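PDB 4KD5: ABC-type transport system, molybdenum-specific extracellular solute-binding protein from Clostridium difficile, which probably binds molybdate or tungstate outside the cell for delivery to an ABC-type importer. Local coordinates for residues D88-S93 with V181-E186. Residues are numbered along the deposited sequence; the frame is centred on the assembly and turned at random.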
ATOM      1  N   ASP A  88     -25.422  10.618 -18.145  1.00 70.24           N
ATOM      2  CA  ASP A  88     -26.375  11.672 -18.458  1.00 75.77           C
ATOM      3  C   ASP A  88     -27.570  11.100 -19.197  1.00 82.25           C
ATOM      4  O   ASP A  88     -27.420  10.202 -20.024  1.00 69.16           O
ATOM      5  CB  ASP A  88     -25.713  12.774 -19.290  1.00 82.11           C
ATOM      6  CG  ASP A  88     -25.278  13.957 -18.449  1.00 89.42           C
ATOM      7  OD1 ASP A  88     -25.946  14.234 -17.434  1.00 94.42           O
ATOM      8  OD2 ASP A  88     -24.272  14.607 -18.800  1.00 91.93           O
ATOM      9  N   LEU A  89     -28.759  11.609 -18.881  1.00 57.81           N
ATOM     10  CA  LEU A  89     -29.969  11.213 -19.594  1.00 50.77           C
ATOM     11  C   LEU A  89     -30.108  12.146 -20.788  1.00 50.46           C
ATOM     12  O   LEU A  89     -30.205  13.367 -20.623  1.00 42.00           O
ATOM     13  CB  LEU A  89     -31.195  11.343 -18.693  1.00 47.79           C
ATOM     14  CG  LEU A  89     -32.349  10.344 -18.807  1.00 43.55           C
ATOM     15  CD1 LEU A  89     -33.668  11.064 -18.942  1.00 47.30           C
ATOM     16  CD2 LEU A  89     -32.168   9.389 -19.963  1.00 47.36           C
ATOM     17  N   VAL A  90     -30.101  11.583 -21.992  1.00 50.43           N
ATOM     18  CA  VAL A  90     -30.124  12.408 -23.194  1.00 50.74           C
ATOM     19  C   VAL A  90     -31.330  12.152 -24.087  1.00 48.33           C
ATOM     20  O   VAL A  90     -31.957  11.091 -24.020  1.00 44.68           O
ATOM     21  CB  VAL A  90     -28.823  12.264 -24.014  1.00 53.36           C
ATOM     22  CG1 VAL A  90     -27.629  12.717 -23.201  1.00 58.44           C
ATOM     23  CG2 VAL A  90     -28.636  10.823 -24.472  1.00 50.70           C
ATOM     24  N   LEU A  91     -31.644  13.143 -24.915  1.00 53.27           N
ATOM     25  CA  LEU A  91     -32.706  13.033 -25.907  1.00 49.40           C
ATOM     26  C   LEU A  91     -32.094  12.735 -27.277  1.00 47.10           C
ATOM     27  O   LEU A  91     -31.267  13.501 -27.779  1.00 48.13           O
ATOM     28  CB  LEU A  91     -33.507  14.334 -25.971  1.00 49.56           C
ATOM     29  CG  LEU A  91     -34.644  14.429 -26.991  1.00 53.34           C
ATOM     30  CD1 LEU A  91     -35.746  13.434 -26.679  1.00 50.40           C
ATOM     31  CD2 LEU A  91     -35.208  15.842 -27.051  1.00 52.95           C
ATOM     32  N   ILE A  92     -32.495  11.621 -27.881  1.00 43.59           N
ATOM     33  CA  ILE A  92     -31.952  11.234 -29.182  1.00 49.10           C
ATOM     34  C   ILE A  92     -32.994  11.258 -30.304  1.00 53.13           C
ATOM     35  O   ILE A  92     -34.201  11.211 -30.056  1.00 55.65           O
ATOM     36  CB  ILE A  92     -31.309   9.840 -29.141  1.00 52.43           C
ATOM     37  CG1 ILE A  92     -32.339   8.787 -28.739  1.00 46.57           C
ATOM     38  CG2 ILE A  92     -30.107   9.820 -28.201  1.00 51.86           C
ATOM     39  CD1 ILE A  92     -31.861   7.372 -28.932  1.00 45.47           C
ATOM     40  N   SER A  93     -32.506  11.314 -31.539  1.00 52.06           N
ATOM     41  CA  SER A  93     -33.338  11.197 -32.730  1.00 54.78           C
ATOM     42  C   SER A  93     -32.501  10.514 -33.805  1.00 60.95           C
ATOM     43  O   SER A  93     -31.350  10.163 -33.560  1.00 59.68           O
ATOM     44  CB  SER A  93     -33.810  12.568 -33.202  1.00 60.98           C
ATOM     45  OG  SER A  93     -32.718  13.392 -33.544  1.00 69.45           O
ATOM     46  N   VAL A 181     -29.694  15.004 -29.496  1.00 65.56           N
ATOM     47  CA  VAL A 181     -30.335  16.301 -29.689  1.00 64.94           C
ATOM     48  C   VAL A 181     -30.020  17.280 -28.561  1.00 57.05           C
ATOM     49  O   VAL A 181     -29.650  18.430 -28.798  1.00 54.12           O
ATOM     50  CB  VAL A 181     -31.859  16.140 -29.782  1.00 72.98           C
ATOM     51  CG1 VAL A 181     -32.519  17.481 -29.963  1.00 77.93           C
ATOM     52  CG2 VAL A 181     -32.232  15.215 -30.927  1.00 75.70           C
ATOM     53  N   GLU A 182     -30.178  16.813 -27.329  1.00 59.15           N
ATOM     54  CA  GLU A 182     -29.960  17.649 -26.157  1.00 64.84           C
ATOM     55  C   GLU A 182     -29.809  16.774 -24.920  1.00 61.71           C
ATOM     56  O   GLU A 182     -30.424  15.709 -24.827  1.00 57.27           O
ATOM     57  CB  GLU A 182     -31.133  18.619 -25.975  1.00 71.49           C
ATOM     58  CG  GLU A 182     -30.901  19.688 -24.915  1.00 75.89           C
ATOM     59  CD  GLU A 182     -32.092  20.618 -24.747  1.00 82.57           C
ATOM     60  OE1 GLU A 182     -32.198  21.255 -23.679  1.00 88.01           O
ATOM     61  OE2 GLU A 182     -32.916  20.721 -25.681  1.00 77.43           O
ATOM     62  N   LYS A 183     -28.986  17.215 -23.974  1.00 59.23           N
ATOM     63  CA  LYS A 183     -28.852  16.505 -22.711  1.00 57.82           C
ATOM     64  C   LYS A 183     -29.789  17.130 -21.688  1.00 59.69           C
ATOM     65  O   LYS A 183     -29.815  18.350 -21.535  1.00 61.38           O
ATOM     66  CB  LYS A 183     -27.407  16.557 -22.210  1.00 58.08           C
ATOM     67  CG  LYS A 183     -26.378  16.138 -23.255  1.00 70.08           C
ATOM     68  CD  LYS A 183     -25.047  15.740 -22.625  1.00 73.33           C
ATOM     69  CE  LYS A 183     -24.081  15.210 -23.676  1.00 73.38           C
ATOM     70  NZ  LYS A 183     -22.856  14.615 -23.072  1.00 74.10           N
ATOM     71  N   THR A 184     -30.561  16.295 -20.997  1.00 54.80           N
ATOM     72  CA  THR A 184     -31.477  16.788 -19.973  1.00 56.46           C
ATOM     73  C   THR A 184     -30.692  17.478 -18.870  1.00 56.29           C
ATOM     74  O   THR A 184     -29.578  17.066 -18.546  1.00 54.94           O
ATOM     75  CB  THR A 184     -32.358  15.664 -19.372  1.00 59.67           C
ATOM     76  OG1 THR A 184     -31.551  14.765 -18.603  1.00 57.57           O
ATOM     77  CG2 THR A 184     -33.074  14.895 -20.472  1.00 63.53           C
ATOM     78  N   ASP A 185     -31.277  18.510 -18.292  1.00 62.44           N
ATOM     79  CA  ASP A 185     -30.658  19.213 -17.194  1.00 69.23           C
ATOM     80  C   ASP A 185     -30.523  18.262 -16.020  1.00 72.10           C
ATOM     81  O   ASP A 185     -31.435  17.522 -15.704  1.00 68.68           O
ATOM     82  CB  ASP A 185     -31.526  20.403 -16.805  1.00 71.41           C
ATOM     83  CG  ASP A 185     -30.757  21.477 -16.091  1.00 83.24           C
ATOM     84  OD1 ASP A 185     -29.756  21.158 -15.426  1.00 91.26           O
ATOM     85  OD2 ASP A 185     -31.153  22.651 -16.187  1.00 88.87           O
ATOM     86  N   GLU A 186     -29.379  18.302 -15.363  1.00 78.93           N
ATOM     87  CA  GLU A 186     -29.116  17.420 -14.230  1.00 81.52           C
ATOM     88  C   GLU A 186     -30.011  17.720 -13.027  1.00 78.92           C
ATOM     89  O   GLU A 186     -30.292  16.832 -12.223  1.00 83.75           O
ATOM     90  CB  GLU A 186     -27.639  17.503 -13.830  1.00 88.16           C
ATOM     91  CG  GLU A 186     -26.670  17.003 -14.893  1.00 94.98           C
ATOM     92  CD  GLU A 186     -25.801  15.862 -14.393  1.00 99.98           C
ATOM     93  OE1 GLU A 186     -24.879  15.449 -15.128  1.00103.71           O
ATOM     94  OE2 GLU A 186     -26.044  15.378 -13.267  1.00 97.28           O
TER
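Val-181 and Glu-182 both sit opposite Leu-91, a classic beta bulge that interrupts an otherwise regular antiparallel pairing. Leu-91 uses both its backbone groups across it: its N gives a nearly straight bond (171°) to Glu-182 O, 2.8 Å away, while its O takes a more bent one (138°) from Val-181 N. Beyond the bulge, Val-90 and Lys-183 form a non-hydrogen-bonded pair with side chains alongside each other, Val-90 CG1 lying 3.6 Å from Lys-183 CG. The lysine chain runs extended past that methyl, and its ammonium makes a cation-pi contact with Phe-169.

Where strand 178-183 ends, Thr-184 N reaches Leu-89 O at 3.0 Å, nearly in line with the carbonyl, and Thr-184 OG1 reaches it at 2.8 Å, tilted from the carbonyl plane. A chi1 of 68° sets OG1 between the threonine's own N and carbonyl carbon. Asp-88 OD1 and Glu-186 OE1 lie 2.8 Å apart, their carboxylates nearly perpendicular; such closeness may mean a shared proton. Glu-182 OE2 bonds to Met-102 N.

Leu-89 lies close to Tyr-168, a predicted molybdate-site residue; strand 164-168 pairs with the other edge of strand 82-94, and Val-130 of helix 122-133 packs on Leu-89 and Thr-184.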